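PDB 5CO1: protocadherin-19 isoform 1 from Danio rerio, which mediates calcium-dependent homophilic cell adhesion, robustly so when in complex with a classical cadherin partner, and is needed for early neurulation in the anterior neural plate. Local coordinates for residues Glu126-Pro129 with Leu130-Ile134. Sequence-based numbering, arbitrary orientation.
Sequences ENAP and LGYVI
Ala128 and Tyr132 meet four residues apart across the turn made by Pro129-Tyr132, in the loop that joins strand 123-125 to strand 135-140 of EC4, the second cadherin domain of this EC3-4 fragment. Tyr132 can be followed outward from its root. Its CB lies 3.7 Å from Pro129 O, 3.8 Å from Ala128 CB and 4.0 Å from Pro129 CD, so the first carbon of the side chain already touches both residues. CG comes next, again 3.8 Å from Ala128 CB, and CD2 is 3.9 Å from that same methyl, which approaches the ring obliquely. Beyond CD2 the ring runs away from residues 126-129. The first torsion accounts for this course: CG is anti to the backbone N (chi1 175°), which places the start of the ring beside the alanine methyl and sends the rest past it.

The backbone closes the turn. Tyr132 N donates to Pro129 O over 3.3 Å with an N-H...O angle of 157°, the i to i+3 pattern of a beta turn, close to type II with glycine at i+2; the bond is long, and the position of that oxygen is less certain. The positive phi of Gly131, 133°, is a backbone shape that glycine readily adopts. The Leu130 side chain sets off away from residues 126-129, though CB still lies 3.7 Å from Pro129 C.

Further back, Glu126 is a likely calcium ligand, as in the near-identical protein; here its OE1 accepts a hydrogen bond from Arg179 N. With no charge pair or side-chain hydrogen bond across it, the contact rests on apolar touches and one long, somewhat doubtful backbone bond, consistent with local shaping of a surface loop.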
loop_
_atom_site.group_PDB
_atom_site.type_symbol
_atom_site.label_atom_id
_atom_site.label_comp_id
_atom_site.label_asym_id
_atom_site.label_seq_id
_atom_site.Cartn_x
_atom_site.Cartn_y
_atom_site.Cartn_z
ATOM N N GLU A 126 -21.744 26.546 -20.777
ATOM C CA GLU A 126 -23.119 26.140 -20.519
ATOM C C GLU A 126 -23.749 25.498 -21.756
ATOM O O GLU A 126 -24.701 24.718 -21.646
ATOM C CB GLU A 126 -23.953 27.322 -20.035
ATOM C CG GLU A 126 -24.328 28.325 -21.116
ATOM C CD GLU A 126 -25.692 28.950 -20.885
ATOM O OE1 GLU A 126 -25.791 29.890 -20.063
ATOM O OE2 GLU A 126 -26.671 28.474 -21.502
ATOM N N ASN A 127 -23.148 25.762 -22.917
ATOM C CA ASN A 127 -23.632 25.226 -24.188
ATOM C C ASN A 127 -23.202 23.775 -24.456
ATOM O O ASN A 127 -23.582 23.206 -25.479
ATOM C CB ASN A 127 -23.188 26.135 -25.354
ATOM C CG ASN A 127 -23.797 27.534 -25.275
ATOM O OD1 ASN A 127 -25.011 27.699 -25.420
ATOM N ND2 ASN A 127 -22.964 28.540 -24.982
ATOM N N ALA A 128 -22.436 23.166 -23.548
ATOM C CA ALA A 128 -21.997 21.785 -23.742
ATOM C C ALA A 128 -23.174 20.825 -23.567
ATOM O O ALA A 128 -23.986 21.002 -22.664
ATOM C CB ALA A 128 -20.887 21.443 -22.771
ATOM N N PRO A 129 -23.278 19.812 -24.443
ATOM C CA PRO A 129 -24.462 18.936 -24.458
ATOM C C PRO A 129 -24.457 17.848 -23.364
ATOM O O PRO A 129 -23.467 17.687 -22.645
ATOM C CB PRO A 129 -24.382 18.287 -25.850
ATOM C CG PRO A 129 -22.910 18.209 -26.132
ATOM C CD PRO A 129 -22.280 19.413 -25.462
ATOM N N LEU A 130 -25.500 17.023 -23.358
ATOM C CA LEU A 130 -25.588 15.860 -22.472
ATOM C C LEU A 130 -24.565 14.743 -22.786
ATOM O O LEU A 130 -24.832 13.837 -23.591
ATOM C CB LEU A 130 -27.009 15.287 -22.499
ATOM C CG LEU A 130 -28.024 16.009 -21.605
ATOM C CD1 LEU A 130 -28.290 17.437 -22.073
ATOM C CD2 LEU A 130 -29.315 15.205 -21.523
ATOM N N GLY A 131 -23.456 14.742 -22.048
ATOM C CA GLY A 131 -22.392 13.775 -22.266
ATOM C C GLY A 131 -21.000 14.387 -22.310
ATOM O O GLY A 131 -20.002 13.654 -22.348
ATOM N N TYR A 132 -20.902 15.713 -22.305
ATOM C CA TYR A 132 -19.604 16.325 -22.553
ATOM C C TYR A 132 -18.651 16.055 -21.401
ATOM O O TYR A 132 -18.792 16.648 -20.335
ATOM C CB TYR A 132 -19.729 17.828 -22.769
ATOM C CG TYR A 132 -18.393 18.552 -22.925
ATOM C CD1 TYR A 132 -17.763 18.658 -24.168
ATOM C CD2 TYR A 132 -17.811 19.220 -21.839
ATOM C CE1 TYR A 132 -16.587 19.394 -24.312
ATOM C CE2 TYR A 132 -16.633 19.951 -21.969
ATOM C CZ TYR A 132 -16.023 20.035 -23.201
ATOM O OH TYR A 132 -14.846 20.745 -23.303
ATOM N N VAL A 133 -17.617 15.258 -21.639
ATOM C CA VAL A 133 -16.641 15.042 -20.595
ATOM C C VAL A 133 -15.904 16.331 -20.247
ATOM O O VAL A 133 -15.128 16.858 -21.029
ATOM C CB VAL A 133 -15.685 13.831 -20.826
ATOM C CG1 VAL A 133 -16.135 12.941 -21.988
ATOM C CG2 VAL A 133 -14.224 14.264 -20.916
ATOM N N ILE A 134 -16.117 16.791 -19.024
ATOM C CA ILE A 134 -15.498 18.006 -18.534
ATOM C C ILE A 134 -14.149 17.696 -17.878
ATOM O O ILE A 134 -13.224 18.491 -17.982
ATOM C CB ILE A 134 -16.453 18.816 -17.594
ATOM C CG1 ILE A 134 -15.953 18.871 -16.150
ATOM C CG2 ILE A 134 -17.883 18.274 -17.610
ATOM C CD1 ILE A 134 -15.152 20.109 -15.832
#